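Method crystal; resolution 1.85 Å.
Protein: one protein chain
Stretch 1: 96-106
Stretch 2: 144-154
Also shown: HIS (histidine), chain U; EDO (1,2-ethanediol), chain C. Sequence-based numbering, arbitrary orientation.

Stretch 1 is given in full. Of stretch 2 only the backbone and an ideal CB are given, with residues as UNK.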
# COMPACT_ATOMS: atom_id res chain seq x y z
N ASN A 96 -17.42 -18.21 3.99
CA ASN A 96 -16.73 -17.66 5.15
C ASN A 96 -15.82 -16.51 4.76
O ASN A 96 -15.76 -15.49 5.47
CB ASN A 96 -15.93 -18.76 5.85
CG ASN A 96 -16.81 -19.74 6.58
OD1 ASN A 96 -17.95 -19.42 6.88
ND2 ASN A 96 -16.29 -20.93 6.86
N ILE A 97 -15.07 -16.67 3.67
CA ILE A 97 -14.23 -15.59 3.16
C ILE A 97 -15.08 -14.37 2.80
O ILE A 97 -14.73 -13.23 3.13
CB ILE A 97 -13.41 -16.09 1.95
CG1 ILE A 97 -12.39 -17.15 2.40
CG2 ILE A 97 -12.72 -14.92 1.23
CD1 ILE A 97 -11.87 -18.05 1.26
N GLU A 98 -16.21 -14.59 2.13
CA GLU A 98 -17.06 -13.46 1.76
C GLU A 98 -17.59 -12.76 3.00
O GLU A 98 -17.61 -11.52 3.06
CB GLU A 98 -18.23 -13.94 0.88
CG GLU A 98 -19.06 -12.78 0.32
CD GLU A 98 -20.16 -13.23 -0.62
OE1 GLU A 98 -20.45 -14.44 -0.67
OE2 GLU A 98 -20.74 -12.37 -1.33
N LYS A 99 -18.03 -13.53 3.99
CA LYS A 99 -18.60 -12.92 5.19
C LYS A 99 -17.57 -12.05 5.92
O LYS A 99 -17.87 -10.92 6.32
CB LYS A 99 -19.15 -14.02 6.10
CG LYS A 99 -19.95 -13.51 7.28
CD LYS A 99 -20.71 -14.63 7.98
CE LYS A 99 -21.40 -14.11 9.23
NZ LYS A 99 -22.02 -15.21 10.02
N PHE A 100 -16.35 -12.56 6.08
CA PHE A 100 -15.35 -11.80 6.82
C PHE A 100 -14.89 -10.56 6.06
O PHE A 100 -14.69 -9.50 6.65
CB PHE A 100 -14.13 -12.68 7.15
CG PHE A 100 -13.06 -11.96 7.95
CD1 PHE A 100 -13.34 -11.49 9.23
CD2 PHE A 100 -11.79 -11.76 7.42
CE1 PHE A 100 -12.37 -10.83 9.98
CE2 PHE A 100 -10.80 -11.11 8.17
CZ PHE A 100 -11.09 -10.64 9.46
N HIS A 101 -14.70 -10.67 4.73
CA HIS A 101 -14.24 -9.50 4.00
C HIS A 101 -15.34 -8.47 3.82
O HIS A 101 -15.06 -7.27 3.75
CB HIS A 101 -13.65 -9.90 2.65
CG HIS A 101 -12.32 -10.57 2.78
ND1 HIS A 101 -12.19 -11.89 3.14
CD2 HIS A 101 -11.07 -10.07 2.70
CE1 HIS A 101 -10.90 -12.19 3.24
NE2 HIS A 101 -10.20 -11.10 2.98
N ALA A 102 -16.60 -8.91 3.75
CA ALA A 102 -17.68 -7.94 3.67
C ALA A 102 -17.75 -7.09 4.93
O ALA A 102 -18.16 -5.92 4.86
CB ALA A 102 -19.02 -8.65 3.43
N SER A 103 -17.35 -7.64 6.08
CA SER A 103 -17.42 -6.90 7.35
C SER A 103 -16.41 -5.76 7.39
O SER A 103 -16.53 -4.88 8.25
CB SER A 103 -17.18 -7.85 8.53
OG SER A 103 -15.79 -8.21 8.64
N GLN A 104 -15.44 -5.75 6.49
CA GLN A 104 -14.39 -4.73 6.48
C GLN A 104 -14.84 -3.43 5.82
O GLN A 104 -14.10 -2.44 5.87
CB GLN A 104 -13.13 -5.28 5.79
CG GLN A 104 -12.58 -6.54 6.49
CD GLN A 104 -11.47 -7.23 5.70
OE1 GLN A 104 -11.16 -6.83 4.58
NE2 GLN A 104 -10.87 -8.27 6.29
N LYS A 105 -16.04 -3.40 5.23
CA LYS A 105 -16.55 -2.17 4.63
C LYS A 105 -16.81 -1.15 5.73
O LYS A 105 -17.36 -1.48 6.78
CB LYS A 105 -17.84 -2.44 3.86
CG LYS A 105 -17.68 -3.42 2.69
CD LYS A 105 -18.97 -3.56 1.87
CE LYS A 105 -18.70 -4.43 0.65
NZ LYS A 105 -19.83 -4.49 -0.33
N GLU A 106 -16.41 0.09 5.49
CA GLU A 106 -16.56 1.16 6.47
C GLU A 106 -17.81 1.98 6.18
O GLU A 106 -18.27 2.07 5.04
CB GLU A 106 -15.34 2.08 6.45
CG GLU A 106 -14.05 1.39 6.85
CD GLU A 106 -12.91 2.37 6.94
OE1 GLU A 106 -12.44 2.83 5.87
OE2 GLU A 106 -12.51 2.70 8.07
N UNK A 144 -7.51 -18.33 -5.55
CA UNK A 144 -8.55 -17.70 -6.36
C UNK A 144 -9.63 -17.10 -5.46
O UNK A 144 -10.07 -15.96 -5.66
CB UNK A 144 -9.16 -18.71 -7.33
N UNK A 145 -10.09 -17.87 -4.46
CA UNK A 145 -11.08 -17.33 -3.52
C UNK A 145 -10.54 -16.13 -2.76
O UNK A 145 -11.25 -15.13 -2.57
CB UNK A 145 -11.52 -18.41 -2.53
N UNK A 146 -9.28 -16.21 -2.30
CA UNK A 146 -8.72 -15.19 -1.42
C UNK A 146 -8.58 -13.84 -2.12
O UNK A 146 -8.62 -12.79 -1.47
CB UNK A 146 -7.36 -15.64 -0.89
N UNK A 147 -8.34 -13.84 -3.43
CA UNK A 147 -8.14 -12.61 -4.17
C UNK A 147 -9.37 -12.20 -4.96
O UNK A 147 -9.67 -11.00 -5.04
CB UNK A 147 -6.95 -12.76 -5.11
N UNK A 148 -10.11 -13.18 -5.48
CA UNK A 148 -11.29 -12.86 -6.28
C UNK A 148 -12.45 -12.34 -5.45
O UNK A 148 -13.20 -11.47 -5.89
CB UNK A 148 -11.74 -14.10 -7.06
N UNK A 149 -12.64 -12.88 -4.24
CA UNK A 149 -13.83 -12.52 -3.47
C UNK A 149 -13.75 -11.07 -3.00
O UNK A 149 -14.73 -10.32 -3.18
CB UNK A 149 -14.00 -13.46 -2.27
N UNK A 150 -12.65 -10.60 -2.40
CA UNK A 150 -12.65 -9.18 -2.00
C UNK A 150 -12.66 -8.23 -3.18
O UNK A 150 -13.21 -7.13 -3.07
CB UNK A 150 -11.43 -8.88 -1.13
N UNK A 151 -12.07 -8.62 -4.32
CA UNK A 151 -12.20 -7.81 -5.53
C UNK A 151 -13.66 -7.62 -5.90
O UNK A 151 -14.09 -6.51 -6.26
CB UNK A 151 -11.44 -8.45 -6.69
N UNK A 152 -14.45 -8.70 -5.86
CA UNK A 152 -15.87 -8.58 -6.19
C UNK A 152 -16.60 -7.71 -5.17
O UNK A 152 -17.39 -6.85 -5.55
CB UNK A 152 -16.52 -9.96 -6.26
N UNK A 153 -16.30 -7.91 -3.89
CA UNK A 153 -16.98 -7.14 -2.84
C UNK A 153 -16.68 -5.66 -2.94
O UNK A 153 -17.55 -4.83 -2.63
CB UNK A 153 -16.57 -7.65 -1.46
N UNK A 154 -15.46 -5.30 -3.35
CA UNK A 154 -15.08 -3.91 -3.53
C UNK A 154 -15.80 -3.24 -4.70
O UNK A 154 -15.83 -2.00 -4.76
CB UNK A 154 -13.57 -3.82 -3.74
N HIS U . -17.92 4.97 3.91
CA HIS U . -17.20 4.94 2.65
C HIS U . -18.15 4.93 1.45
O HIS U . -17.83 4.33 0.41
CB HIS U . -16.28 3.73 2.61
CG HIS U . -14.88 4.02 3.06
ND1 HIS U . -14.48 5.29 3.44
CD2 HIS U . -13.80 3.22 3.21
CE1 HIS U . -13.21 5.25 3.80
NE2 HIS U . -12.78 4.01 3.67
OXT HIS U . -19.23 5.52 1.48
C1 EDO C . -18.48 -13.20 -4.20
O1 EDO C . -18.78 -11.81 -4.02
C2 EDO C . -18.09 -13.47 -5.64
O2 EDO C . -19.24 -13.43 -6.50

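The two helices run in broadly the same direction, crossing at -46° with their axes 9.5 Å apart at closest approach, so stretch 2 meets stretch 1 along one stripe. Position 144 precedes that stripe: its CB has nothing of stretch 1 within 5.5 Å, and many side chains would serve. It is Val144.

At 145 CA-to-CB points toward stretch 1, and the ideal CB lies 3.8 Å from Ile97 CD1. An apolar residue suits a methyl neighbour, with Leu, Ile, Met or Ala all plausible. The residue is Leu145, whose CB makes that contact. Position 146 points sideways, its CB out of contact, so only a long chain could turn back to Ile97. Met146 does so: with chi1 and chi2 both m, its CE comes 3.6 Å from Ile97 CD1.

Position 147 points away and leaves the choice open; it is Leu147. At 148 an ideal CB would lie only 2.9 Å from the O of 144, a clash within the helix, which favours glycine. Gly148 is found.

Position 149 points toward stretch 1, its ideal CB 4.0 Å from Ile97 CG2 and 5.1 Å from Glu98 N. The apolar surroundings suit a branched or medium-sized aliphatic side chain. Ile149 CD1 packs 3.8 Å from Ile97 CG2, and its CG2 lies 3.7 Å from Glu98 CA.

At 150 the backbone N has no bond to the preceding turn and the helix is kinked; phi of -67° also permits proline. The ideal CB is 4.0 Å from His101 CD2, so a compact residue such as Ala would fit as well. Pro150 sets its CB obliquely against the imidazole. That ring is held by its own helix, through a 2.9 Å hydrogen bond from His101 ND1 to Ile97 O.

Positions 151 and 152 do not reach stretch 1 and are little restricted by it; they are Ala151 and Gln152.

Position 153 points toward stretch 1, with its ideal CB 4.4 Å from Lys105 CE. An aliphatic chain such as Leu, Ile or Met could cover His101 and Ala102. Leu153 places CD1 3.7 Å from His101 CB and CD2 4.1 Å from Ala102 CB. Its backbone O accepts a weak 3.3 Å hydrogen bond from Lys105 NZ, and a water bridges the same two atoms; both links need the Lys105 amine but no particular side chain at 153.

Position 154 points away, leaving the choice free; it is Ala154.

Stretch 2 (144-154) VLMLGIPAQLA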
# COMPACT_ATOMS: atom_id res chain seq x y z
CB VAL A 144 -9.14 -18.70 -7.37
CG1 VAL A 144 -10.28 -18.05 -8.14
CG2 VAL A 144 -8.04 -19.20 -8.31
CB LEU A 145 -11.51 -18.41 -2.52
CG LEU A 145 -12.24 -19.63 -3.07
CD1 LEU A 145 -12.54 -20.62 -1.94
CD2 LEU A 145 -13.52 -19.20 -3.78
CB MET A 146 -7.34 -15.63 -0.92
CG MET A 146 -7.35 -16.87 -0.03
SD MET A 146 -8.23 -16.57 1.53
CE MET A 146 -8.39 -18.24 2.18
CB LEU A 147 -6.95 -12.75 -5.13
CG LEU A 147 -5.64 -13.13 -4.43
CD1 LEU A 147 -4.53 -13.32 -5.46
CD2 LEU A 147 -5.22 -12.09 -3.38
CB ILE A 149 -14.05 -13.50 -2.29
CG1 ILE A 149 -14.59 -14.84 -2.83
CG2 ILE A 149 -15.05 -12.92 -1.27
CD1 ILE A 149 -14.80 -15.92 -1.76
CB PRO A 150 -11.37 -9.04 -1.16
CG PRO A 150 -10.57 -10.27 -1.41
CD PRO A 150 -11.53 -11.34 -1.79
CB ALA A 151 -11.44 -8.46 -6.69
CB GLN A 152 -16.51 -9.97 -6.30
CG GLN A 152 -16.02 -10.79 -7.49
CD GLN A 152 -16.58 -10.29 -8.83
OE1 GLN A 152 -16.82 -9.10 -9.03
NE2 GLN A 152 -16.78 -11.23 -9.76
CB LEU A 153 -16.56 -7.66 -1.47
CG LEU A 153 -17.20 -8.97 -1.00
CD1 LEU A 153 -16.45 -9.46 0.23
CD2 LEU A 153 -18.68 -8.75 -0.68
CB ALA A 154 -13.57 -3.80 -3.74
O HOH W 1 -20.52 -5.56 -2.46
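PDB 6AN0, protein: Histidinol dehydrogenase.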